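Side-chain contacts in ribulose-bisphosphate carboxylase (Alicyclobacillus acidocaldarius subsp. acidocaldarius, PDB 4NAS), which is an enzyme of the ribulose-bisphosphate carboxylase large-chain family, built from an N-terminal alpha/beta domain and a catalytic TIM-barrel domain: residues B[162-167]-B[197-202]; B[246-251]-B[293-298]; B[272-277]-B[285-290]; B[362-367]-B[376-381]. All coordinates share one frame; numbering follows the deposited sequence.

All four contacts lie in the catalytic TIM-barrel domain, and none has a hydrogen bond between its two segments. Contacts 1 and 4 lie farther from the chain centre, about 17 Å apart between their centres; they touch through one weak polar pair, and no other subunit reaches them. Contacts 2 and 3 are nearer the chain centre, share helix 284-295 and border the second subunit, with contact 3 nested inside the loop that contact 2 closes. Contacts 1, 2 and 4 are buried, although a lysine in contact 1 is partly exposed; contact 3 is only partly buried. The chemistry varies only within apolar packing: ring edge and lysine methylenes in contact 1, an alanine methyl against a tyrosine ring edge and backbone oxygen in contact 2, and aromatic-aliphatic packing in contacts 3 and 4.

Contact 1 of 4, residues B[162-167]-B[197-202]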
loop_
_atom_site.group_PDB
_atom_site.type_symbol
_atom_site.label_atom_id
_atom_site.label_comp_id
_atom_site.label_asym_id
_atom_site.label_seq_id
_atom_site.Cartn_x
_atom_site.Cartn_y
_atom_site.Cartn_z
ATOM N N GLU B 162 -30.379 -17.660 -0.792
ATOM C CA GLU B 162 -30.422 -19.114 -0.841
ATOM C C GLU B 162 -29.033 -19.699 -0.656
ATOM O O GLU B 162 -28.863 -20.718 0.028
ATOM C CB GLU B 162 -31.015 -19.592 -2.165
ATOM C CG GLU B 162 -30.846 -21.075 -2.401
ATOM N N ALA B 163 -28.046 -19.045 -1.271
ATOM C CA ALA B 163 -26.662 -19.477 -1.192
ATOM C C ALA B 163 -26.178 -19.294 0.243
ATOM O O ALA B 163 -25.379 -20.083 0.743
ATOM C CB ALA B 163 -25.795 -18.672 -2.163
ATOM N N PHE B 164 -26.668 -18.250 0.901
ATOM C CA PHE B 164 -26.296 -18.018 2.285
ATOM C C PHE B 164 -26.903 -19.119 3.137
ATOM O O PHE B 164 -26.247 -19.656 4.030
ATOM C CB PHE B 164 -26.754 -16.637 2.771
ATOM C CG PHE B 164 -26.548 -16.424 4.244
ATOM C CD1 PHE B 164 -25.312 -16.044 4.733
ATOM C CD2 PHE B 164 -27.586 -16.641 5.141
ATOM C CE1 PHE B 164 -25.111 -15.861 6.093
ATOM C CE2 PHE B 164 -27.392 -16.466 6.500
ATOM C CZ PHE B 164 -26.149 -16.073 6.974
ATOM N N GLY B 165 -28.153 -19.465 2.831
ATOM C CA GLY B 165 -28.885 -20.458 3.591
ATOM C C GLY B 165 -28.250 -21.833 3.537
ATOM O O GLY B 165 -28.135 -22.504 4.563
ATOM N N GLU B 166 -27.850 -22.251 2.338
ATOM C CA GLU B 166 -27.134 -23.506 2.147
ATOM C C GLU B 166 -25.917 -23.611 3.051
ATOM O O GLU B 166 -25.726 -24.622 3.706
ATOM C CB GLU B 166 -26.716 -23.686 0.688
ATOM C CG GLU B 166 -27.875 -23.968 -0.263
ATOM C CD GLU B 166 -28.648 -25.236 0.095
ATOM O OE1 GLU B 166 -29.648 -25.145 0.845
ATOM O OE2 GLU B 166 -28.259 -26.323 -0.387
ATOM N N GLN B 167 -25.093 -22.566 3.087
ATOM C CA GLN B 167 -23.950 -22.553 4.004
ATOM C C GLN B 167 -24.363 -22.635 5.477
ATOM O O GLN B 167 -23.822 -23.447 6.231
ATOM C CB GLN B 167 -23.046 -21.340 3.755
ATOM C CG GLN B 167 -22.233 -21.454 2.476
ATOM C CD GLN B 167 -21.747 -20.116 1.986
ATOM O OE1 GLN B 167 -20.542 -19.804 2.051
ATOM N NE2 GLN B 167 -22.674 -19.307 1.490
ATOM N N ALA B 197 -29.579 -11.860 7.830
ATOM C CA ALA B 197 -30.008 -11.905 9.224
ATOM C C ALA B 197 -31.288 -12.721 9.389
ATOM O O ALA B 197 -31.357 -13.621 10.233
ATOM C CB ALA B 197 -30.211 -10.497 9.760
ATOM N N ALA B 198 -32.303 -12.416 8.584
ATOM C CA ALA B 198 -33.572 -13.126 8.692
ATOM C C ALA B 198 -33.430 -14.612 8.361
ATOM O O ALA B 198 -33.960 -15.462 9.077
ATOM C CB ALA B 198 -34.643 -12.470 7.818
ATOM N N LYS B 199 -32.707 -14.921 7.285
ATOM C CA LYS B 199 -32.527 -16.302 6.861
ATOM C C LYS B 199 -31.822 -17.069 7.968
ATOM O O LYS B 199 -32.224 -18.183 8.317
ATOM C CB LYS B 199 -31.709 -16.354 5.570
ATOM C CG LYS B 199 -31.619 -17.723 4.912
ATOM C CD LYS B 199 -32.996 -18.223 4.412
ATOM C CE LYS B 199 -32.821 -19.393 3.443
ATOM N NZ LYS B 199 -33.962 -20.369 3.492
ATOM N N ALA B 200 -30.785 -16.447 8.535
ATOM C CA ALA B 200 -30.057 -17.029 9.659
ATOM C C ALA B 200 -30.985 -17.374 10.825
ATOM O O ALA B 200 -30.827 -18.411 11.464
ATOM C CB ALA B 200 -28.923 -16.096 10.131
ATOM N N ASP B 201 -31.951 -16.500 11.088
ATOM C CA ASP B 201 -32.897 -16.696 12.178
ATOM C C ASP B 201 -33.771 -17.921 11.941
ATOM O O ASP B 201 -33.987 -18.732 12.842
ATOM C CB ASP B 201 -33.764 -15.449 12.354
ATOM C CG ASP B 201 -33.049 -14.346 13.104
ATOM O OD1 ASP B 201 -32.135 -14.663 13.891
ATOM O OD2 ASP B 201 -33.402 -13.162 12.918
ATOM N N GLU B 202 -34.278 -18.038 10.721
ATOM C CA GLU B 202 -35.040 -19.201 10.313
ATOM C C GLU B 202 -34.222 -20.473 10.518
ATOM O O GLU B 202 -34.684 -21.422 11.147
ATOM C CB GLU B 202 -35.449 -19.053 8.846
ATOM C CG GLU B 202 -36.108 -20.276 8.232
ATOM C CD GLU B 202 -36.282 -20.132 6.727
ATOM O OE1 GLU B 202 -36.759 -19.066 6.280
ATOM O OE2 GLU B 202 -35.928 -21.078 5.989
#
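The CA atoms of G165 and K199 are 6.4 Å apart where segments 162-167 and 197-202, both helical and running in roughly the same direction, pass each other with axes 9.7 Å apart and a signed crossing angle of -36°. G165 offers only its bare backbone to this approach, and the lysine chain lies directly on it, with K199 CE 4.1 Å from G165 CA. K199 leaves its helix with CG anti to the backbone N (chi1 -172°), which sends the chain toward the other helix. Further bends at chi2 and chi4 then carry its end past G165 and back to its own helix, where K199 NZ makes a salt bridge with E202 OE2 at 3.3 Å, its hydrogen bond weak.

F164 comes from the other helix and slides past K199 in the opposite direction. Its ring meets segment 197-202 by an edge: F164 CE2 is 4.0 Å from A200 CB, which lies in the ring plane, while F164 CD2 is 4.2 Å from K199 CB. The contact is thus aliphatic and aromatic at the interface, with the charged tip engaged outside it. On a different side of helix 157-168, Q167 NE2 donates to A163 O over 2.9 Å, approaching from above the carbonyl plane, and its OE1 is bonded to S147 OG.

F164 also stacks on Y196 and packs on F149 and V175, which lie in loops. The contact therefore joins helices 157-168 and 189-207, successive helices of the TIM-barrel domain, on either side in sequence of the calcium ligands, carboxylated K176, D178 and E179, with strand 144-146 preceding the first helix.

Contact 2 of 4, residues B[246-251]-B[293-298]; sequences YGYDVV and RLAGAD
A295 O and V251 O stand 3.7 Å apart, two carbonyl oxygens beside a sparse apolar contact, and A295 O is buried with no polar partner anywhere in the model. A295 is the last helical residue before a Schellman motif that ends helix 284-295 of the TIM-barrel domain. G296, with a positive phi of 118°, is its C-prime residue; A297 N turns back to M292 O, and G296 N to R293 O in a weak bond.

Just before this turn, the methyl group of A295 points at the first turn of helix 248-256. A295 CB is 4.1 Å from Y248 CD1 and lies at the edge of the tyrosine ring, near its plane. The same methyl is equally close to the tyrosine's backbone, with A295 CB 4.1 Å from Y248 O. V251 closes the other end: its CG1, anti to the backbone N (chi1 -178°), comes within 4.1 Å of A295 O, so that an aliphatic branch neighbours the oxygen.

On another face of helix 248-256, V250 packs on V250 of the second subunit. The phenol of Y248 is anchored farther back along helix 284-295, where Y248 OH hydrogen-bonds to V287 O.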
loop_
_atom_site.group_PDB
_atom_site.type_symbol
_atom_site.label_atom_id
_atom_site.label_comp_id
_atom_site.label_asym_id
_atom_site.label_seq_id
_atom_site.Cartn_x
_atom_site.Cartn_y
_atom_site.Cartn_z
ATOM N N TYR B 246 -6.819 -0.608 1.184
ATOM C CA TYR B 246 -7.339 0.655 1.702
ATOM C C TYR B 246 -6.265 1.450 2.436
ATOM O O TYR B 246 -6.283 2.681 2.425
ATOM C CB TYR B 246 -8.512 0.405 2.632
ATOM C CG TYR B 246 -9.844 0.431 1.933
ATOM C CD1 TYR B 246 -10.325 1.608 1.369
ATOM C CD2 TYR B 246 -10.638 -0.707 1.862
ATOM C CE1 TYR B 246 -11.549 1.647 0.737
ATOM C CE2 TYR B 246 -11.885 -0.676 1.220
ATOM C CZ TYR B 246 -12.326 0.504 0.665
ATOM O OH TYR B 246 -13.559 0.568 0.055
ATOM N N GLY B 247 -5.327 0.740 3.061
ATOM C CA GLY B 247 -4.303 1.376 3.871
ATOM C C GLY B 247 -4.506 1.153 5.352
ATOM O O GLY B 247 -5.640 1.173 5.828
ATOM N N TYR B 248 -3.421 1.011 6.117
ATOM C CA TYR B 248 -3.570 0.623 7.520
ATOM C C TYR B 248 -4.199 1.708 8.391
ATOM O O TYR B 248 -4.926 1.404 9.355
ATOM C CB TYR B 248 -2.240 0.148 8.138
ATOM C CG TYR B 248 -1.658 -1.120 7.552
ATOM C CD1 TYR B 248 -1.995 -2.375 8.072
ATOM C CD2 TYR B 248 -0.744 -1.068 6.514
ATOM C CE1 TYR B 248 -1.467 -3.535 7.547
ATOM C CE2 TYR B 248 -0.208 -2.235 5.974
ATOM C CZ TYR B 248 -0.560 -3.461 6.506
ATOM O OH TYR B 248 -0.023 -4.614 5.976
ATOM N N ASP B 249 -3.895 2.964 8.082
ATOM C CA ASP B 249 -4.451 4.076 8.851
ATOM C C ASP B 249 -5.947 4.184 8.671
ATOM O O ASP B 249 -6.636 4.588 9.605
ATOM C CB ASP B 249 -3.797 5.402 8.486
ATOM C CG ASP B 249 -2.422 5.550 9.090
ATOM O OD1 ASP B 249 -2.269 5.260 10.299
ATOM O OD2 ASP B 249 -1.490 5.916 8.346
ATOM N N VAL B 250 -6.426 3.866 7.463
ATOM C CA VAL B 250 -7.850 3.839 7.181
ATOM C C VAL B 250 -8.526 2.842 8.103
ATOM O O VAL B 250 -9.505 3.181 8.782
ATOM C CB VAL B 250 -8.164 3.421 5.718
ATOM C CG1 VAL B 250 -9.598 2.946 5.611
ATOM C CG2 VAL B 250 -7.959 4.569 4.765
ATOM N N VAL B 251 -8.006 1.612 8.118
ATOM C CA VAL B 251 -8.520 0.561 9.000
ATOM C C VAL B 251 -8.379 0.894 10.484
ATOM O O VAL B 251 -9.262 0.557 11.283
ATOM C CB VAL B 251 -7.872 -0.822 8.665
ATOM C CG1 VAL B 251 -8.438 -1.927 9.546
ATOM C CG2 VAL B 251 -8.132 -1.143 7.196
ATOM N N ARG B 293 -2.492 -6.675 13.583
ATOM C CA ARG B 293 -2.907 -6.600 14.985
ATOM C C ARG B 293 -2.929 -5.133 15.456
ATOM O O ARG B 293 -3.856 -4.685 16.148
ATOM C CB ARG B 293 -2.002 -7.475 15.876
ATOM C CG ARG B 293 -2.351 -7.449 17.354
ATOM C CD ARG B 293 -1.485 -8.465 18.107
ATOM N NE ARG B 293 -1.926 -8.653 19.484
ATOM C CZ ARG B 293 -1.285 -9.404 20.374
ATOM N NH1 ARG B 293 -1.753 -9.512 21.614
ATOM N NH2 ARG B 293 -0.160 -10.015 20.032
ATOM N N LEU B 294 -1.929 -4.370 15.053
ATOM C CA LEU B 294 -1.871 -2.969 15.475
ATOM C C LEU B 294 -3.039 -2.175 14.901
ATOM O O LEU B 294 -3.605 -1.315 15.569
ATOM C CB LEU B 294 -0.568 -2.329 15.011
ATOM C CG LEU B 294 0.729 -2.860 15.637
ATOM C CD1 LEU B 294 1.981 -2.192 14.992
ATOM C CD2 LEU B 294 0.705 -2.656 17.136
ATOM N N ALA B 295 -3.380 -2.480 13.651
ATOM C CA ALA B 295 -4.425 -1.770 12.927
ATOM C C ALA B 295 -5.825 -2.124 13.443
ATOM O O ALA B 295 -6.757 -1.344 13.271
ATOM C CB ALA B 295 -4.307 -2.050 11.423
ATOM N N GLY B 296 -5.978 -3.303 14.052
ATOM C CA GLY B 296 -7.230 -3.650 14.713
ATOM C C GLY B 296 -7.994 -4.860 14.180
ATOM O O GLY B 296 -9.174 -5.030 14.471
ATOM N N ALA B 297 -7.336 -5.713 13.406
ATOM C CA ALA B 297 -8.005 -6.919 12.910
ATOM C C ALA B 297 -8.364 -7.801 14.106
ATOM O O ALA B 297 -7.558 -7.990 15.020
ATOM C CB ALA B 297 -7.097 -7.656 12.011
ATOM N N ASP B 298 -9.578 -8.322 14.129
ATOM C CA ASP B 298 -9.914 -9.277 15.179
ATOM C C ASP B 298 -9.684 -10.704 14.688
ATOM O O ASP B 298 -9.501 -11.628 15.481
ATOM C CB ASP B 298 -11.354 -9.091 15.631
ATOM C CG ASP B 298 -11.600 -7.720 16.199
ATOM O OD1 ASP B 298 -11.183 -7.494 17.345
ATOM O OD2 ASP B 298 -12.191 -6.871 15.493
#

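Contact 3 of 4, residues B[272-277]-B[285-290]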
loop_
_atom_site.group_PDB
_atom_site.type_symbol
_atom_site.label_atom_id
_atom_site.label_comp_id
_atom_site.label_asym_id
_atom_site.label_seq_id
_atom_site.Cartn_x
_atom_site.Cartn_y
_atom_site.Cartn_z
ATOM N N GLY B 272 0.576 -9.818 -1.160
ATOM C CA GLY B 272 1.629 -10.530 -1.870
ATOM C C GLY B 272 2.481 -9.652 -2.757
ATOM O O GLY B 272 3.598 -10.022 -3.119
ATOM N N ALA B 273 1.969 -8.481 -3.137
ATOM C CA ALA B 273 2.775 -7.565 -3.926
ATOM C C ALA B 273 3.884 -6.965 -3.087
ATOM O O ALA B 273 4.831 -6.418 -3.643
ATOM C CB ALA B 273 1.904 -6.438 -4.536
ATOM N N LEU B 274 3.760 -7.067 -1.760
ATOM C CA LEU B 274 4.767 -6.538 -0.851
ATOM C C LEU B 274 5.737 -7.633 -0.395
ATOM O O LEU B 274 6.914 -7.376 -0.246
ATOM C CB LEU B 274 4.123 -5.867 0.377
ATOM C CG LEU B 274 3.381 -4.549 0.093
ATOM C CD1 LEU B 274 2.508 -4.142 1.266
ATOM C CD2 LEU B 274 4.353 -3.439 -0.286
ATOM N N TYR B 275 5.251 -8.860 -0.210
ATOM C CA TYR B 275 6.084 -9.884 0.432
ATOM C C TYR B 275 6.541 -11.042 -0.455
ATOM O O TYR B 275 7.381 -11.849 -0.049
ATOM C CB TYR B 275 5.386 -10.406 1.691
ATOM C CG TYR B 275 4.199 -11.321 1.420
ATOM C CD1 TYR B 275 4.396 -12.582 0.873
ATOM C CD2 TYR B 275 2.895 -10.939 1.732
ATOM C CE1 TYR B 275 3.351 -13.419 0.593
ATOM C CE2 TYR B 275 1.831 -11.800 1.481
ATOM C CZ TYR B 275 2.085 -13.038 0.904
ATOM O OH TYR B 275 1.106 -13.947 0.625
ATOM N N GLY B 276 5.978 -11.135 -1.651
ATOM C CA GLY B 276 6.203 -12.276 -2.521
ATOM C C GLY B 276 7.646 -12.574 -2.869
ATOM O O GLY B 276 8.078 -13.735 -2.925
ATOM N N SER B 277 8.405 -11.517 -3.102
ATOM C CA SER B 277 9.793 -11.671 -3.470
ATOM C C SER B 277 10.647 -11.997 -2.242
ATOM O O SER B 277 10.437 -11.446 -1.166
ATOM C CB SER B 277 10.303 -10.389 -4.115
ATOM O OG SER B 277 11.680 -10.222 -3.847
ATOM N N ASP B 285 5.271 -11.619 7.671
ATOM C CA ASP B 285 4.798 -11.605 9.050
ATOM C C ASP B 285 4.533 -10.183 9.552
ATOM O O ASP B 285 3.750 -9.969 10.490
ATOM C CB ASP B 285 5.758 -12.343 9.983
ATOM C CG ASP B 285 7.127 -11.713 10.001
ATOM O OD1 ASP B 285 7.790 -11.745 8.941
ATOM O OD2 ASP B 285 7.527 -11.182 11.055
ATOM N N ILE B 286 5.198 -9.210 8.944
ATOM C CA ILE B 286 4.996 -7.828 9.328
ATOM C C ILE B 286 3.689 -7.377 8.682
ATOM O O ILE B 286 2.804 -6.849 9.347
ATOM C CB ILE B 286 6.181 -6.929 8.876
ATOM C CG1 ILE B 286 7.466 -7.312 9.618
ATOM C CG2 ILE B 286 5.842 -5.402 9.031
ATOM C CD1 ILE B 286 8.730 -6.624 9.034
ATOM N N VAL B 287 3.567 -7.640 7.388
ATOM C CA VAL B 287 2.418 -7.171 6.592
ATOM C C VAL B 287 1.088 -7.791 7.065
ATOM O O VAL B 287 0.079 -7.097 7.248
ATOM C CB VAL B 287 2.620 -7.498 5.100
ATOM C CG1 VAL B 287 1.391 -7.091 4.280
ATOM C CG2 VAL B 287 3.878 -6.807 4.548
ATOM N N LEU B 288 1.110 -9.099 7.290
ATOM C CA LEU B 288 -0.104 -9.831 7.663
ATOM C C LEU B 288 -0.215 -10.110 9.146
ATOM O O LEU B 288 -1.229 -10.635 9.605
ATOM C CB LEU B 288 -0.174 -11.160 6.890
ATOM C CG LEU B 288 -0.208 -10.968 5.380
ATOM C CD1 LEU B 288 -0.155 -12.306 4.647
ATOM C CD2 LEU B 288 -1.460 -10.189 4.981
ATOM N N GLY B 289 0.803 -9.759 9.926
ATOM C CA GLY B 289 0.763 -10.152 11.322
ATOM C C GLY B 289 0.844 -8.983 12.276
ATOM O O GLY B 289 -0.151 -8.562 12.885
ATOM N N GLN B 290 2.055 -8.461 12.388
ATOM C CA GLN B 290 2.356 -7.334 13.256
ATOM C C GLN B 290 1.476 -6.123 12.969
ATOM O O GLN B 290 0.828 -5.594 13.866
ATOM C CB GLN B 290 3.831 -6.960 13.085
ATOM C CG GLN B 290 4.356 -5.924 14.093
ATOM C CD GLN B 290 5.876 -5.818 14.042
ATOM O OE1 GLN B 290 6.483 -6.006 12.990
ATOM N NE2 GLN B 290 6.493 -5.500 15.175
#
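L274 and Y275 meet V287 and L288 in a small, partly buried apolar contact that sets the short helix 272-275 against helix 284-295, close to the subunit interface. Backbone separation is generous: the nearest CA atoms, those of Y275 and V287, are 7.7 Å apart, and side chains bridge the distance. The closest approach is Y275 CE2 to L288 CD1, at 3.8 Å. The two side chains cross at about a right angle, and the leucine methyl reaches the ring obliquely.

Y275 holds CG between its backbone N and carbonyl carbon (chi1 74°), the crowded position, which folds the ring back over its own helix. G272 CA consequently lies 3.6 Å above one ring face, toward the rim, and this packing helps fix the ring's orientation. Beside it, L274 CB lies 4.3 Å from V287 CG2, a looser touch.

Helix 284-295 is itself irregular here, with a wider pi-type turn at 286-290 in which Q290 N bonds to D285 O at 3.0 Å. Beyond the contact, L274 packs on L274 of the second subunit and Y275 on M104 of that subunit, while L288 rests on F302 and P303 of strand 299-303. In topology this is an elaborated beta-alpha-beta crossover of a TIM barrel: helix 284-295 links the parallel neighbours 264-267 and 299-303, and helix 272-275 belongs to the excursion before it.

Contact 4 of 4, residues B[362-367]-B[376-381]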
loop_
_atom_site.group_PDB
_atom_site.type_symbol
_atom_site.label_atom_id
_atom_site.label_comp_id
_atom_site.label_asym_id
_atom_site.label_seq_id
_atom_site.Cartn_x
_atom_site.Cartn_y
_atom_site.Cartn_z
ATOM N N GLY B 362 -13.420 -24.174 -0.861
ATOM C CA GLY B 362 -13.653 -25.398 -1.606
ATOM C C GLY B 362 -13.960 -26.544 -0.663
ATOM O O GLY B 362 -14.619 -27.509 -1.047
ATOM N N GLY B 363 -13.488 -26.439 0.577
ATOM C CA GLY B 363 -13.790 -27.436 1.590
ATOM C C GLY B 363 -15.277 -27.559 1.873
ATOM O O GLY B 363 -15.787 -28.641 2.188
ATOM N N ILE B 364 -15.985 -26.444 1.763
ATOM C CA ILE B 364 -17.438 -26.452 1.936
ATOM C C ILE B 364 -18.132 -26.741 0.613
ATOM O O ILE B 364 -18.937 -27.669 0.496
ATOM C CB ILE B 364 -17.944 -25.103 2.457
ATOM C CG1 ILE B 364 -17.330 -24.817 3.813
ATOM C CG2 ILE B 364 -19.457 -25.110 2.575
ATOM C CD1 ILE B 364 -17.844 -25.714 4.876
ATOM N N HIS B 365 -17.802 -25.959 -0.402
ATOM C CA HIS B 365 -18.516 -26.089 -1.673
ATOM C C HIS B 365 -18.094 -27.274 -2.534
ATOM O O HIS B 365 -18.869 -27.726 -3.381
ATOM C CB HIS B 365 -18.467 -24.782 -2.453
ATOM C CG HIS B 365 -19.094 -23.641 -1.714
ATOM N ND1 HIS B 365 -20.462 -23.459 -1.650
ATOM C CD2 HIS B 365 -18.544 -22.643 -0.980
ATOM C CE1 HIS B 365 -20.725 -22.386 -0.923
ATOM N NE2 HIS B 365 -19.579 -21.875 -0.505
ATOM N N GLY B 366 -16.887 -27.786 -2.311
ATOM C CA GLY B 366 -16.416 -28.936 -3.068
ATOM C C GLY B 366 -16.923 -30.260 -2.513
ATOM O O GLY B 366 -16.649 -31.307 -3.086
ATOM N N HIS B 367 -17.642 -30.218 -1.391
ATOM C CA HIS B 367 -18.102 -31.445 -0.765
ATOM C C HIS B 367 -19.177 -32.107 -1.637
ATOM O O HIS B 367 -20.102 -31.446 -2.110
ATOM C CB HIS B 367 -18.610 -31.178 0.649
ATOM C CG HIS B 367 -18.903 -32.423 1.434
ATOM N ND1 HIS B 367 -19.977 -33.244 1.157
ATOM C CD2 HIS B 367 -18.274 -32.973 2.498
ATOM C CE1 HIS B 367 -19.988 -34.252 2.012
ATOM N NE2 HIS B 367 -18.969 -34.107 2.839
ATOM N N ARG B 376 -21.078 -29.708 7.930
ATOM C CA ARG B 376 -21.265 -30.764 8.930
ATOM C C ARG B 376 -19.965 -31.548 9.117
ATOM O O ARG B 376 -19.568 -31.838 10.250
ATOM C CB ARG B 376 -22.415 -31.704 8.541
ATOM C CG ARG B 376 -23.774 -31.026 8.572
ATOM C CD ARG B 376 -24.878 -31.946 8.113
ATOM N NE ARG B 376 -25.127 -33.014 9.074
ATOM C CZ ARG B 376 -25.973 -32.907 10.090
ATOM N NH1 ARG B 376 -26.645 -31.777 10.269
ATOM N NH2 ARG B 376 -26.153 -33.933 10.919
ATOM N N ALA B 377 -19.311 -31.854 7.991
ATOM C CA ALA B 377 -18.005 -32.526 7.961
ATOM C C ALA B 377 -16.976 -31.938 8.917
ATOM O O ALA B 377 -16.263 -32.672 9.602
ATOM C CB ALA B 377 -17.438 -32.494 6.556
ATOM N N PHE B 378 -16.868 -30.614 8.945
ATOM C CA PHE B 378 -15.892 -29.983 9.822
ATOM C C PHE B 378 -16.295 -30.189 11.274
ATOM O O PHE B 378 -15.467 -30.527 12.122
ATOM C CB PHE B 378 -15.711 -28.497 9.493
ATOM C CG PHE B 378 -14.890 -28.246 8.251
ATOM C CD1 PHE B 378 -13.498 -28.275 8.302
ATOM C CD2 PHE B 378 -15.503 -27.960 7.038
ATOM C CE1 PHE B 378 -12.734 -28.050 7.160
ATOM C CE2 PHE B 378 -14.752 -27.736 5.898
ATOM C CZ PHE B 378 -13.362 -27.779 5.957
ATOM N N PHE B 379 -17.571 -30.003 11.563
ATOM C CA PHE B 379 -18.065 -30.278 12.899
ATOM C C PHE B 379 -17.879 -31.751 13.326
ATOM O O PHE B 379 -17.595 -32.028 14.497
ATOM C CB PHE B 379 -19.507 -29.764 13.052
ATOM C CG PHE B 379 -19.593 -28.260 13.185
ATOM C CD1 PHE B 379 -19.258 -27.637 14.385
ATOM C CD2 PHE B 379 -19.979 -27.469 12.117
ATOM C CE1 PHE B 379 -19.309 -26.252 14.517
ATOM C CE2 PHE B 379 -20.034 -26.070 12.244
ATOM C CZ PHE B 379 -19.704 -25.469 13.445
ATOM N N ASP B 380 -17.979 -32.684 12.378
ATOM C CA ASP B 380 -17.720 -34.105 12.661
ATOM C C ASP B 380 -16.261 -34.358 13.098
ATOM O O ASP B 380 -15.987 -35.118 14.042
ATOM C CB ASP B 380 -18.056 -34.978 11.438
ATOM C CG ASP B 380 -19.556 -35.055 11.150
ATOM O OD1 ASP B 380 -20.351 -34.944 12.106
ATOM O OD2 ASP B 380 -19.936 -35.242 9.964
ATOM N N ALA B 381 -15.336 -33.716 12.400
ATOM C CA ALA B 381 -13.912 -33.792 12.719
ATOM C C ALA B 381 -13.586 -33.106 14.040
ATOM O O ALA B 381 -12.749 -33.579 14.806
ATOM C CB ALA B 381 -13.090 -33.176 11.587
#
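F378 and I364 form the close-packed part of this contact between helices 362-365 and 371-386. I364 CD1 sits 3.8 Å from F378 CE2 and 3.9 Å from F378 CD2, so a single methyl spans one side bond of the ring. The two side chains cross obliquely. F378 has CG anti to its carbonyl carbon (chi1 -76°), and the ring extends across to G363, whose O is 4.0 Å from F378 CE2. Because G363 has no side chain, the ring can come up against the backbone of helix 362-365. P342 and V345 pack on F378, adding to the enclosure of its ring.

Packing is looser toward H367, where the imidazole CD2 lies 4.2 Å from A377 CB and the methyl approaches the ring obliquely. H367 reaches this place with CG anti to the backbone N (chi1 -171°). Farther out, G362 and R376 are exposed, and the arginine's end leads away from the other segment.

The imidazole nitrogens find their partners outside the two segments: ND1 pairs with G369 N and NE2 with A400 O, which together fix the ring's rotation and are consistent with ND1 accepting and NE2 donating. With the polar groups of H367 satisfied in this way, what remains between the segments is van der Waals contact, suggesting that shape complementarity, more than directed bonds, governs the fit of these segments.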